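Local coordinates for aldehyde dehydrogenase (Staphylococcus aureus, PDB 6K10) that oxidises the carotenoid aldehyde 4,4'-diaponeurosporen-4-al to 4,4'-diaponeurosporenoic acid with NAD+, a step in the biosynthesis of the pigment staphyloxanthin, at the interface of chains A and B. Coordinates in Å, arbitrary orientation; residue numbers count along the deposited sequence, not the author numbering. Chains: chain A/B, Aldehyde dehydrogenase.

Contact 1: the interface of chains A and B. Residues chain A 231, 234, 238, 378, 398; chain B 439-440, 442.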
# COMPACT_ATOMS: atom_id res chain seq x y z
N ASN A 231 24.44 -1.70 28.09
CA ASN A 231 24.19 -2.28 29.41
C ASN A 231 24.00 -3.77 29.20
O ASN A 231 22.94 -4.22 28.75
CB ASN A 231 22.97 -1.63 30.05
CG ASN A 231 22.76 -2.07 31.49
OD1 ASN A 231 22.97 -3.23 31.84
ND2 ASN A 231 22.34 -1.14 32.33
N VAL A 234 21.09 -5.81 31.27
CA VAL A 234 19.76 -5.42 30.81
C VAL A 234 19.55 -5.84 29.36
O VAL A 234 18.45 -6.27 28.98
CB VAL A 234 19.57 -3.90 30.98
CG1 VAL A 234 18.20 -3.48 30.46
CG2 VAL A 234 19.72 -3.52 32.44
N ARG A 238 16.45 -8.34 27.99
CA ARG A 238 15.50 -7.98 26.95
C ARG A 238 15.69 -8.81 25.68
O ARG A 238 14.73 -9.08 24.96
CB ARG A 238 15.60 -6.47 26.67
CG ARG A 238 15.27 -5.65 27.92
CD ARG A 238 15.51 -4.16 27.77
NE ARG A 238 15.14 -3.49 29.02
CZ ARG A 238 15.26 -2.18 29.25
NH1 ARG A 238 15.75 -1.37 28.32
NH2 ARG A 238 14.88 -1.69 30.43
N GLU A 378 24.39 2.65 24.51
CA GLU A 378 24.19 3.89 25.23
C GLU A 378 24.73 5.08 24.45
O GLU A 378 24.74 6.21 24.96
CB GLU A 378 24.84 3.81 26.61
CG GLU A 378 24.31 2.66 27.47
CD GLU A 378 22.83 2.78 27.73
OE1 GLU A 378 22.35 3.93 27.88
OE2 GLU A 378 22.14 1.74 27.80
N ASN A 398 17.57 -0.67 22.61
CA ASN A 398 17.64 -1.15 23.99
C ASN A 398 16.39 -1.92 24.40
O ASN A 398 15.95 -1.87 25.55
CB ASN A 398 17.92 -0.00 24.97
CG ASN A 398 19.35 0.50 24.87
OD1 ASN A 398 20.25 -0.24 24.47
ND2 ASN A 398 19.57 1.76 25.24
N PHE B 439 12.33 3.06 21.94
CA PHE B 439 13.49 3.16 22.81
C PHE B 439 13.02 2.92 24.24
O PHE B 439 11.99 3.45 24.66
CB PHE B 439 14.17 4.54 22.70
CG PHE B 439 15.22 4.79 23.75
CD1 PHE B 439 16.53 4.41 23.55
CD2 PHE B 439 14.89 5.42 24.94
CE1 PHE B 439 17.50 4.64 24.51
CE2 PHE B 439 15.84 5.65 25.91
CZ PHE B 439 17.15 5.26 25.70
N LYS B 440 13.76 2.10 24.98
CA LYS B 440 13.49 1.91 26.40
C LYS B 440 14.80 2.01 27.16
O LYS B 440 15.74 1.25 26.89
CB LYS B 440 12.79 0.58 26.67
CG LYS B 440 12.30 0.46 28.11
CD LYS B 440 11.16 -0.53 28.26
CE LYS B 440 11.65 -1.96 28.32
NZ LYS B 440 10.52 -2.91 28.52
N THR B 442 17.81 1.63 29.58
CA THR B 442 18.38 0.53 30.35
C THR B 442 18.65 0.90 31.80
O THR B 442 18.98 0.01 32.59
CB THR B 442 19.68 0.04 29.71
OG1 THR B 442 20.65 1.09 29.74
CG2 THR B 442 19.44 -0.40 28.27
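The dimerisation arm of the aldehyde dehydrogenase fold reaches into the neighbouring subunit here: B:Phe439, at the end of strand 432-439, and B:Lys440 and B:Thr442 in the loop after it meet helix 232-244 of chain A, the loop that leads into it, and the loops carrying A:Glu378 and A:Asn398. B:Thr442, much of whose surface chain A hides, is the plug of the contact, and its two branches do different work. The hydroxyl OG1 donates a short hydrogen bond of 2.5 Å to the carboxylate OE2 of A:Glu378, the two side chains coming from opposite directions. The hydroxyl meets OE2 from above the carboxylate plane, 42° out of it. A:Glu378 is bent at its second torsion (chi2 -61°), which turns the carboxylate toward the threonine. The methyl CG2 of B:Thr442 takes the apolar role and lies 3.5 Å from CG of A:Asn398, the two side chains crossing at about a right angle. The amide ND2 of A:Asn398 lies 3.6 Å from CE1 of B:Phe439, the side chains side by side with amide and ring planes 52° apart. Behind the threonine, A:Asn231 slides past in the opposite direction, its CB 3.7 Å from CB of B:Thr442, while CG1 of A:Val234 packs against the same carbon. A:Asn231 also serves its own chain: its amide OD1 accepts a hydrogen bond from the backbone N of A:Val234 at the start of the helix, the N-H approaching from above the carbonyl plane.

The guanidinium of A:Arg238 is sandwiched between CG1 of A:Val234, from its own helix, and CE of B:Lys440. NH1 of A:Arg238 makes a 2.8 Å hydrogen bond to the backbone O of A:Asn398, which helps hold the guanidinium's orientation. From the same NH1 of A:Arg238, a weak hydrogen bond of 3.0 Å runs to the backbone O of B:Lys440.

Contact 2: the interface of chains A and B. Residues chain A 387, 396-397; chain B 437-438.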
# COMPACT_ATOMS: atom_id res chain seq x y z
N ILE A 387 19.68 3.61 12.74
CA ILE A 387 18.33 3.91 12.27
C ILE A 387 18.38 4.56 10.89
O ILE A 387 17.51 4.31 10.04
CB ILE A 387 17.60 4.79 13.29
CG1 ILE A 387 17.51 4.08 14.65
CG2 ILE A 387 16.22 5.17 12.78
CD1 ILE A 387 17.02 4.96 15.77
N ALA A 396 13.80 -1.70 17.64
CA ALA A 396 13.87 -1.19 19.00
C ALA A 396 15.31 -0.84 19.35
O ALA A 396 16.25 -1.54 18.93
CB ALA A 396 13.33 -2.22 20.01
N ILE A 397 15.47 0.24 20.10
CA ILE A 397 16.74 0.60 20.72
C ILE A 397 16.66 0.20 22.18
O ILE A 397 15.76 0.66 22.91
CB ILE A 397 17.04 2.09 20.56
CG1 ILE A 397 16.91 2.54 19.10
CG2 ILE A 397 18.44 2.41 21.08
CD1 ILE A 397 17.62 1.64 18.11
N TYR B 437 9.93 2.30 15.47
CA TYR B 437 10.91 1.82 16.42
C TYR B 437 10.66 2.44 17.78
O TYR B 437 10.08 3.52 17.90
CB TYR B 437 12.35 2.08 15.95
CG TYR B 437 12.80 3.52 15.96
CD1 TYR B 437 12.63 4.33 14.84
CD2 TYR B 437 13.43 4.06 17.07
CE1 TYR B 437 13.05 5.64 14.84
CE2 TYR B 437 13.85 5.38 17.08
CZ TYR B 437 13.66 6.16 15.97
OH TYR B 437 14.09 7.47 15.98
N ILE B 438 11.10 1.73 18.82
CA ILE B 438 10.94 2.19 20.19
C ILE B 438 12.32 2.36 20.82
O ILE B 438 13.33 1.88 20.30
CB ILE B 438 10.08 1.22 21.03
CG1 ILE B 438 10.71 -0.17 21.05
CG2 ILE B 438 8.66 1.17 20.51
CD1 ILE B 438 10.13 -1.09 22.10
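One face of the B:Tyr437 ring receives the methyl CD1 of A:Ile387, which sits 3.4 Å above the plane and is displaced from the middle toward the rim. The displacement carries it to the CE2 side: CD1 of A:Ile387 is 3.5 Å from CE2 of B:Tyr437, and the phenol carbon CZ is almost as near. The contact is a CH-pi one, with CD1 3.8 Å from the ring centroid, and the side chains cross at about a right angle. On the same face, CG2 of A:Ile387 lies 3.8 Å from CE1 of B:Tyr437, so the isoleucine touches the tyrosine with two methyls. Its CG1 arm is extended beyond the branch point (chi2 170°), carrying CD1 away from helix 380-389 and onto the aromatic ring. The tyrosine's first torsion of 71° places CG between the backbone N and the carbonyl carbon, directing the ring toward that helix.

Alongside this apolar contact, the backbones join in a parallel beta bridge between A:Ala396 and B:Ile438, where strand 394-397 of chain A meets strand 432-439 of chain B. The aldehyde dehydrogenase dimer is built in this way, with the arm strand of one subunit added to a catalytic-domain sheet of the other. A backbone hydrogen bond in this bridge runs from N of A:Ile397 to O of B:Ile438, 2.7 Å long and nearly straight, with 173° at the hydrogen and the donor tilted somewhat from the carbonyl plane. A specific sequence is not needed for such a backbone bond, but the side chains must fit beside it. A:Ile397 does so with CB and CG1 near the accepting oxygen, giving it an aliphatic neighbour. On the other flank of the strands, the packing is snug: CB of A:Ala396 lies 3.5 Å from CG1 of B:Ile438, a close-packed pair, and 4.0 Å from CD1 of B:Ile438.

Contact 1 and contact 2 are successive stretches of one docking, their C-alpha centres about 10 Å apart. Strand 432-439 of chain B supplies residues to both, and A:Ile397 and A:Asn398 are neighbours in sequence on the receiving side. Contact 2 probably helps set the register of the added strand, and contact 1 secures its end and the segment after it. From the predicted active-site A:Glu217 and the predicted nucleophile position A:Ser251, changed in this structure, the centre of contact 2 lies about 16 and 15 Å, that of contact 1 about 24 and 19 Å, so neither lies in the active site.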